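Local coordinates for Serine/threonine-protein kinase Tel1 (Chaetomium thermophilum, PDB 6SKY) that phosphorylates serine and threonine residues of proteins with ATP and probably acts as a DNA damage sensor that switches on checkpoint signalling, at residues H2636-T2639 against R2640-L2644; E2734-Q2737 against K2738-Y2742; R2744-A2747 against A2748-L2752; K2812-G2815 against V2816-C2820. All coordinates share one frame; numbering follows the deposited sequence.

Contact 1. Residues H2636-T2639 against R2640-L2644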
# COMPACT_ATOMS: atom_id res chain seq x y z
N HIS A 2636 15.48 12.34 -0.78
CA HIS A 2636 14.40 11.62 -0.13
C HIS A 2636 14.28 12.07 1.31
O HIS A 2636 15.27 12.37 1.97
CB HIS A 2636 14.63 10.13 -0.21
CG HIS A 2636 14.70 9.62 -1.61
ND1 HIS A 2636 13.63 9.01 -2.23
CD2 HIS A 2636 15.69 9.66 -2.53
CE1 HIS A 2636 13.97 8.68 -3.46
NE2 HIS A 2636 15.22 9.07 -3.67
N ARG A 2637 13.05 12.10 1.80
CA ARG A 2637 12.79 12.71 3.10
C ARG A 2637 13.47 11.95 4.22
O ARG A 2637 14.05 12.56 5.13
CB ARG A 2637 11.28 12.80 3.32
CG ARG A 2637 10.85 12.89 4.76
CD ARG A 2637 10.33 14.25 5.14
NE ARG A 2637 10.20 14.36 6.58
CZ ARG A 2637 10.97 15.12 7.35
NH1 ARG A 2637 10.77 15.15 8.66
NH2 ARG A 2637 11.93 15.85 6.82
N GLU A 2638 13.47 10.62 4.16
CA GLU A 2638 13.95 9.83 5.29
C GLU A 2638 15.47 9.79 5.37
O GLU A 2638 16.02 9.81 6.47
CB GLU A 2638 13.41 8.41 5.20
CG GLU A 2638 11.93 8.31 5.44
CD GLU A 2638 11.54 8.69 6.84
OE1 GLU A 2638 12.42 8.74 7.72
OE2 GLU A 2638 10.34 8.94 7.08
N THR A 2639 16.16 9.70 4.24
CA THR A 2639 17.61 9.70 4.27
C THR A 2639 18.18 11.09 4.46
O THR A 2639 19.25 11.24 5.05
CB THR A 2639 18.17 9.09 2.99
OG1 THR A 2639 17.62 9.78 1.88
CG2 THR A 2639 17.79 7.65 2.90
N ARG A 2640 17.48 12.11 3.97
CA ARG A 2640 17.93 13.48 4.16
C ARG A 2640 17.69 13.95 5.58
O ARG A 2640 18.48 14.74 6.11
CB ARG A 2640 17.23 14.37 3.15
CG ARG A 2640 17.33 15.84 3.38
CD ARG A 2640 16.50 16.52 2.33
NE ARG A 2640 16.31 17.94 2.59
CZ ARG A 2640 15.68 18.77 1.76
NH1 ARG A 2640 15.54 20.05 2.07
NH2 ARG A 2640 15.19 18.31 0.61
N GLN A 2641 16.61 13.49 6.21
CA GLN A 2641 16.36 13.85 7.60
C GLN A 2641 17.46 13.36 8.53
O GLN A 2641 17.74 14.00 9.54
CB GLN A 2641 15.01 13.29 8.02
CG GLN A 2641 14.64 13.53 9.45
CD GLN A 2641 13.52 12.63 9.89
OE1 GLN A 2641 13.36 12.37 11.08
NE2 GLN A 2641 12.73 12.15 8.94
N ARG A 2642 18.10 12.25 8.19
CA ARG A 2642 19.15 11.64 8.99
C ARG A 2642 20.54 11.91 8.46
O ARG A 2642 21.50 11.37 9.00
CB ARG A 2642 18.93 10.14 9.08
CG ARG A 2642 17.71 9.78 9.84
CD ARG A 2642 17.25 8.40 9.53
NE ARG A 2642 16.13 8.03 10.38
CZ ARG A 2642 14.87 8.39 10.15
NH1 ARG A 2642 13.92 8.01 10.98
NH2 ARG A 2642 14.57 9.12 9.10
N ASN A 2643 20.67 12.72 7.41
CA ASN A 2643 21.96 13.02 6.79
C ASN A 2643 22.71 11.75 6.42
O ASN A 2643 23.92 11.65 6.61
CB ASN A 2643 22.82 13.90 7.69
CG ASN A 2643 22.07 15.08 8.24
OD1 ASN A 2643 22.15 15.38 9.42
ND2 ASN A 2643 21.32 15.75 7.38
N LEU A 2644 21.99 10.77 5.91
CA LEU A 2644 22.62 9.52 5.49
C LEU A 2644 23.41 9.77 4.22
O LEU A 2644 22.87 10.25 3.23
CB LEU A 2644 21.59 8.42 5.29
CG LEU A 2644 20.97 7.84 6.55
CD1 LEU A 2644 19.83 6.94 6.21
CD2 LEU A 2644 21.99 7.08 7.32
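The short helix 2637-2641 of the kinase domain ends in a Schellman motif, and across it Glu2638 and Arg2642 meet one turn apart. Arg2642 NH2 meets two oxygens of Glu2638: the carbonyl O at 3.1 Å, lying in the guanidinium plane at its edge, and carboxylate OE1 at 2.6 Å, a salt bridge whose hydrogen bond is bent and weak. Carboxylate and guanidinium are turned 45° against each other. The arginine runs extended from CG to NE alongside the glutamate, whose own chain folds at chi2 (-65°) to bring OE1 over. Arg2642 NH1 forms a salt bridge with Asp1928. At the helix end Asn2643 has positive phi, and Leu2644 N closes the turn on Thr2639 O at 2.9 Å; Leu2644 CD1 then rests on Thr2639 CG2 at 4.0 Å, the two side chains nearly perpendicular. Beside the salt bridge, the Gln2641 amide lies almost parallel to the Arg2637 guanidinium, NE2 above one face near its rim. A leucine in place of Arg2642 would probably leave Glu2638 OE1 without its positive mate, Asp1928 with one arginine fewer, and the Glu2638 carbonyl without its side-chain donor. One guanidinium, shared between two carboxylates and a carbonyl, thus ties the helix end to Asp1928, far back in the chain.

Contact 2. Residues E2734-Q2737 against K2738-Y2742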
# COMPACT_ATOMS: atom_id res chain seq x y z
N GLU A 2734 27.87 14.54 23.89
CA GLU A 2734 28.78 14.28 22.79
C GLU A 2734 28.90 12.80 22.51
O GLU A 2734 28.91 12.38 21.35
CB GLU A 2734 30.13 14.89 23.11
CG GLU A 2734 30.99 15.15 21.91
CD GLU A 2734 32.36 15.64 22.29
OE1 GLU A 2734 32.73 15.48 23.48
OE2 GLU A 2734 33.07 16.18 21.42
N TRP A 2735 29.01 11.98 23.56
CA TRP A 2735 29.11 10.54 23.38
C TRP A 2735 27.93 9.99 22.60
O TRP A 2735 28.11 9.24 21.64
CB TRP A 2735 29.21 9.88 24.75
CG TRP A 2735 29.04 8.40 24.78
CD1 TRP A 2735 29.99 7.46 24.53
CD2 TRP A 2735 27.85 7.68 25.13
NE1 TRP A 2735 29.47 6.21 24.68
CE2 TRP A 2735 28.16 6.32 25.04
CE3 TRP A 2735 26.56 8.06 25.48
CZ2 TRP A 2735 27.22 5.34 25.31
CZ3 TRP A 2735 25.64 7.09 25.74
CH2 TRP A 2735 25.97 5.74 25.66
N PHE A 2736 26.71 10.37 22.98
CA PHE A 2736 25.54 9.84 22.30
C PHE A 2736 25.48 10.30 20.86
O PHE A 2736 25.18 9.50 19.96
CB PHE A 2736 24.28 10.26 23.05
CG PHE A 2736 23.03 9.68 22.49
CD1 PHE A 2736 22.77 8.34 22.62
CD2 PHE A 2736 22.12 10.46 21.83
CE1 PHE A 2736 21.64 7.80 22.10
CE2 PHE A 2736 20.99 9.92 21.31
CZ PHE A 2736 20.75 8.60 21.44
N GLN A 2737 25.79 11.56 20.60
CA GLN A 2737 25.74 12.04 19.22
C GLN A 2737 26.78 11.36 18.35
O GLN A 2737 26.50 10.99 17.20
CB GLN A 2737 25.94 13.55 19.20
CG GLN A 2737 25.75 14.16 17.86
CD GLN A 2737 26.47 15.48 17.75
OE1 GLN A 2737 26.81 16.09 18.75
NE2 GLN A 2737 26.73 15.91 16.52
N LYS A 2738 27.99 11.15 18.87
CA LYS A 2738 29.03 10.54 18.05
C LYS A 2738 28.78 9.06 17.82
O LYS A 2738 29.10 8.55 16.74
CB LYS A 2738 30.39 10.74 18.71
CG LYS A 2738 30.75 12.16 18.99
CD LYS A 2738 30.63 13.01 17.78
CE LYS A 2738 31.25 14.35 18.01
NZ LYS A 2738 30.30 15.28 18.61
N ARG A 2739 28.21 8.36 18.79
CA ARG A 2739 27.88 6.97 18.56
C ARG A 2739 26.75 6.83 17.55
O ARG A 2739 26.75 5.90 16.74
CB ARG A 2739 27.51 6.31 19.87
CG ARG A 2739 27.91 4.88 19.94
CD ARG A 2739 27.37 4.24 21.17
NE ARG A 2739 25.92 4.39 21.24
CZ ARG A 2739 25.17 3.83 22.18
NH1 ARG A 2739 23.86 4.01 22.18
NH2 ARG A 2739 25.73 3.09 23.11
N THR A 2740 25.80 7.77 17.55
CA THR A 2740 24.78 7.76 16.50
C THR A 2740 25.38 8.03 15.13
O THR A 2740 24.97 7.41 14.15
CB THR A 2740 23.69 8.77 16.83
OG1 THR A 2740 23.16 8.48 18.12
CG2 THR A 2740 22.59 8.68 15.83
N ASN A 2741 26.33 8.95 15.04
CA ASN A 2741 27.01 9.19 13.77
C ASN A 2741 27.70 7.94 13.26
O ASN A 2741 27.64 7.63 12.07
CB ASN A 2741 28.04 10.31 13.91
CG ASN A 2741 27.43 11.66 13.92
OD1 ASN A 2741 26.25 11.82 13.66
ND2 ASN A 2741 28.24 12.66 14.21
N TYR A 2742 28.40 7.24 14.15
CA TYR A 2742 29.04 5.99 13.77
C TYR A 2742 28.04 4.99 13.21
O TYR A 2742 28.25 4.42 12.13
CB TYR A 2742 29.77 5.41 14.98
CG TYR A 2742 30.26 4.01 14.83
CD1 TYR A 2742 29.53 2.95 15.29
CD2 TYR A 2742 31.48 3.74 14.25
CE1 TYR A 2742 29.96 1.68 15.16
CE2 TYR A 2742 31.92 2.48 14.12
CZ TYR A 2742 31.16 1.45 14.58
OH TYR A 2742 31.59 0.16 14.46
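Lys2738 curls back over Glu2734, and Trp2735 lies alongside Arg2739. Lys2738 CG lies beside its backbone N (chi1 -57°), and bends at chi2 and chi4 bring NZ against Glu2734 CG at 3.4 Å. Lys2738 NZ is still 4.0 Å from Glu2734 OE2, beyond a salt bridge, and 3.6 Å from Gln2737 OE1. Cut back to an alanine, Lys2738 would probably leave the Glu2734 carboxylate without its nearby positive charge and uncover the methylene it now packs against. All of this belongs to helix 2732-2755 of the kinase domain, whose Trp2735 and Phe2736 side packs on helix 1884-1898 of the FAT region. Arg2739 points the same way as Trp2735; its guanidinium, tilted 54° from the indole, has Trp2735 CH2 over one face, while Arg2739 NH2 comes within 3.5 Å of Trp2735 CZ2 and pairs with Glu1892 of that FAT helix. Thr2740 has OG1 beside its backbone N (chi1 -56°), a rotamer that lets the hydroxyl donate to Phe2736 O at 2.9 Å. Thr2740 N reaches the same oxygen from the opposite face of the carbonyl plane, and OG1 also sits above the centre of the Phe2736 ring.

Contact 3. Residues R2744-A2747 against A2748-L2752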
# COMPACT_ATOMS: atom_id res chain seq x y z
N ARG A 2744 25.02 5.43 11.96
CA ARG A 2744 24.38 5.85 10.72
C ARG A 2744 25.32 5.76 9.52
O ARG A 2744 24.91 5.31 8.45
CB ARG A 2744 23.87 7.28 10.86
CG ARG A 2744 22.59 7.40 11.59
CD ARG A 2744 22.28 8.84 11.78
NE ARG A 2744 21.02 9.05 12.45
CZ ARG A 2744 20.56 10.24 12.80
NH1 ARG A 2744 19.40 10.35 13.40
NH2 ARG A 2744 21.28 11.31 12.55
N THR A 2745 26.56 6.22 9.66
CA THR A 2745 27.48 6.12 8.54
C THR A 2745 27.83 4.68 8.22
O THR A 2745 27.98 4.34 7.04
CB THR A 2745 28.73 6.94 8.80
OG1 THR A 2745 29.24 6.62 10.09
CG2 THR A 2745 28.41 8.39 8.77
N THR A 2746 27.90 3.82 9.23
CA THR A 2746 28.12 2.40 8.96
C THR A 2746 26.95 1.79 8.21
O THR A 2746 27.14 1.01 7.28
CB THR A 2746 28.36 1.67 10.27
OG1 THR A 2746 29.42 2.31 10.96
CG2 THR A 2746 28.75 0.26 10.02
N ALA A 2747 25.72 2.15 8.58
CA ALA A 2747 24.55 1.62 7.88
C ALA A 2747 24.53 2.07 6.42
O ALA A 2747 24.27 1.27 5.51
CB ALA A 2747 23.28 2.06 8.59
N ALA A 2748 24.79 3.35 6.18
CA ALA A 2748 24.75 3.86 4.82
C ALA A 2748 25.81 3.20 3.95
O ALA A 2748 25.53 2.78 2.82
CB ALA A 2748 24.92 5.38 4.81
N ILE A 2749 27.03 3.08 4.46
CA ILE A 2749 28.07 2.47 3.63
C ILE A 2749 27.84 0.98 3.47
O ILE A 2749 28.21 0.41 2.45
CB ILE A 2749 29.47 2.78 4.17
CG1 ILE A 2749 30.51 2.53 3.09
CG2 ILE A 2749 29.78 1.91 5.36
CD1 ILE A 2749 30.31 3.31 1.84
N SER A 2750 27.20 0.33 4.44
CA SER A 2750 26.91 -1.09 4.30
C SER A 2750 25.91 -1.34 3.18
O SER A 2750 26.13 -2.20 2.32
CB SER A 2750 26.40 -1.64 5.62
OG SER A 2750 27.43 -1.63 6.59
N MET A 2751 24.82 -0.59 3.16
CA MET A 2751 23.85 -0.77 2.08
C MET A 2751 24.43 -0.38 0.73
O MET A 2751 24.27 -1.10 -0.26
CB MET A 2751 22.58 0.03 2.36
CG MET A 2751 21.64 -0.63 3.33
SD MET A 2751 21.28 -2.33 2.91
CE MET A 2751 22.20 -3.20 4.17
N LEU A 2752 25.11 0.76 0.67
CA LEU A 2752 25.64 1.23 -0.60
C LEU A 2752 26.72 0.30 -1.14
O LEU A 2752 26.82 0.13 -2.35
CB LEU A 2752 26.19 2.64 -0.42
CG LEU A 2752 25.65 3.68 -1.37
CD1 LEU A 2752 25.66 5.02 -0.70
CD2 LEU A 2752 26.51 3.70 -2.59
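Ser2750 gives two hydrogen bonds to one acceptor, Thr2746 O: its OG at 2.7 Å and its backbone N at 2.9 Å. They arrive from opposite faces of the carbonyl plane, and the hydroxyl stands 35° out of it. The motif is a serine hydroxyl turned back onto the i-4 carbonyl, within helix 2732-2755 of the kinase domain; chi1 of -68° puts OG beside the backbone N, where this buried hydroxyl finds an acceptor on its own helix. Thr2746 repeats the pattern one turn earlier, its OG1 bonded to Tyr2742 O. The regular helix bonds continue around this pair, the straightest running from Met2751 N to Ala2747 O at 3.0 Å with an N-H...O angle of 171°. Farther out, side chains of the two segments hardly meet and instead serve neighbouring elements. The methyl of Ala2747 is small enough for helix 2816-2828 to approach, with Phe2817 and Cys2820 against it, while Leu2752 packs on Phe2626 and Val2629 of helix 2616-2632. Ile2749 faces His2777 of strand 2775-2777, its side chain about 12 Å from that of Asp2779, a magnesium ligand. Within the helix Ile2749 turns CG2 back over the preceding turn, so that this methyl lies 3.4 Å from Thr2746 O.

Contact 4. Residues K2812-G2815 against V2816-C2820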
# COMPACT_ATOMS: atom_id res chain seq x y z
N LYS A 2812 22.15 -4.15 19.76
CA LYS A 2812 23.31 -4.30 18.90
C LYS A 2812 23.06 -3.89 17.46
O LYS A 2812 23.53 -2.84 17.03
CB LYS A 2812 23.80 -5.74 18.99
CG LYS A 2812 23.85 -6.22 20.42
CD LYS A 2812 24.95 -7.23 20.64
CE LYS A 2812 24.64 -8.55 19.98
NZ LYS A 2812 25.67 -9.57 20.32
N THR A 2813 22.27 -4.66 16.72
CA THR A 2813 21.92 -4.29 15.35
C THR A 2813 20.50 -3.77 15.23
O THR A 2813 20.18 -3.14 14.22
CB THR A 2813 22.09 -5.48 14.40
OG1 THR A 2813 21.92 -6.71 15.12
CG2 THR A 2813 23.45 -5.47 13.77
N GLU A 2814 19.66 -4.00 16.22
CA GLU A 2814 18.31 -3.45 16.23
C GLU A 2814 18.35 -1.96 16.52
O GLU A 2814 19.26 -1.45 17.16
CB GLU A 2814 17.47 -4.16 17.27
CG GLU A 2814 17.96 -5.53 17.57
CD GLU A 2814 17.55 -6.52 16.52
OE1 GLU A 2814 16.59 -6.22 15.79
OE2 GLU A 2814 18.17 -7.60 16.43
N GLY A 2815 17.33 -1.26 16.06
CA GLY A 2815 17.26 0.15 16.37
C GLY A 2815 17.80 1.01 15.27
O GLY A 2815 17.26 1.02 14.17
N VAL A 2816 18.89 1.73 15.53
CA VAL A 2816 19.37 2.71 14.58
C VAL A 2816 19.95 2.04 13.34
O VAL A 2816 19.70 2.47 12.21
CB VAL A 2816 20.39 3.64 15.25
CG1 VAL A 2816 20.93 4.64 14.27
CG2 VAL A 2816 19.76 4.35 16.40
N PHE A 2817 20.71 0.96 13.52
CA PHE A 2817 21.39 0.36 12.39
C PHE A 2817 20.41 -0.26 11.41
O PHE A 2817 20.49 -0.04 10.21
CB PHE A 2817 22.40 -0.69 12.86
CG PHE A 2817 23.11 -1.38 11.75
CD1 PHE A 2817 24.08 -0.74 11.03
CD2 PHE A 2817 22.79 -2.68 11.41
CE1 PHE A 2817 24.72 -1.37 10.01
CE2 PHE A 2817 23.43 -3.30 10.39
CZ PHE A 2817 24.40 -2.64 9.69
N ARG A 2818 19.46 -1.05 11.92
CA ARG A 2818 18.54 -1.74 11.04
C ARG A 2818 17.57 -0.78 10.37
O ARG A 2818 17.27 -0.91 9.18
CB ARG A 2818 17.79 -2.80 11.83
CG ARG A 2818 17.22 -3.88 11.00
CD ARG A 2818 16.59 -4.93 11.86
NE ARG A 2818 17.58 -5.71 12.58
CZ ARG A 2818 18.03 -6.89 12.19
NH1 ARG A 2818 18.93 -7.52 12.92
NH2 ARG A 2818 17.57 -7.44 11.09
N ARG A 2819 17.10 0.23 11.10
CA ARG A 2819 16.22 1.22 10.51
C ARG A 2819 16.94 2.05 9.46
O ARG A 2819 16.36 2.39 8.43
CB ARG A 2819 15.64 2.13 11.58
CG ARG A 2819 14.75 1.43 12.57
CD ARG A 2819 13.32 1.81 12.39
NE ARG A 2819 13.10 3.23 12.62
CZ ARG A 2819 11.97 3.85 12.33
NH1 ARG A 2819 11.84 5.14 12.57
NH2 ARG A 2819 10.97 3.17 11.80
N CYS A 2820 18.21 2.38 9.69
CA CYS A 2820 18.93 3.17 8.71
C CYS A 2820 19.32 2.35 7.49
O CYS A 2820 19.34 2.88 6.38
CB CYS A 2820 20.15 3.81 9.35
SG CYS A 2820 19.74 5.17 10.44
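Thr2813 lays its methyl against the ring of Phe2817, CG2 to CD2 at 3.7 Å, the two side chains running alongside and pointing the same way. Thr2813 O sits at the ring edge, in the plane of the phenyl group, 3.6 Å from Phe2817 CB. With CG anti to the backbone N, the ring reaches Ala2747 of helix 2732-2755 and Ile2924 of helix 2916-2927. Glu2814 and Arg2818 pair beside this contact. Their carboxylate and guanidinium planes are only 9° apart, but Glu2814 OE1 lies well off the guanidinium plane, 3.4 Å from Arg2818 NE, and no N-H points at it; charge alone holds this salt bridge. The bend of Arg2818 at chi3 turns its guanidinium back over the loop, where Thr2813 OG1 stands near its edge, 3.8 Å from Arg2818 NH1. The setting is the start of helix 2816-2828, with Gly2815 at the N-cap position. Its phi of 97° and psi of -115° would jam a CB against the preceding carbonyl and against Val2816 N, hence a residue without a side chain. The first turn is joined by Arg2819 N to Gly2815 O at 3.2 Å and by a weak bond from Arg2818 N to Thr2813 O. Arg2819 forms a salt bridge with Asp1928 and a cation-pi interaction with Tyr1931. Near the helix start, where the dipole is positive, the Glu2814 carboxylate would probably be favoured, and the ion pair could probably tolerate some sliding of the two flat groups, since no N-H is aimed at the oxygen.

Following the chain, all four contacts are local and in series; none nests in or crosses another. Contact 1 closes the turn that ends helix 2637-2641. Contacts 2 and 3 adjoin along helix 2732-2755, with centres about 15 Å apart, and close only helical turns. Contact 4 folds the loop at 2812-2815 onto the start of helix 2816-2828. In space they converge: helix 2816-2828 lies against contact 3, where Ala2747 CB meets Cys2820 CB at 3.7 Å, and against contact 1. Leu2644 of contact 1 also packs on Arg2744 and Ala2748. Contact 2 touches neither 1 nor 4; it extends the shared helix toward the FAT helix 1884-1898.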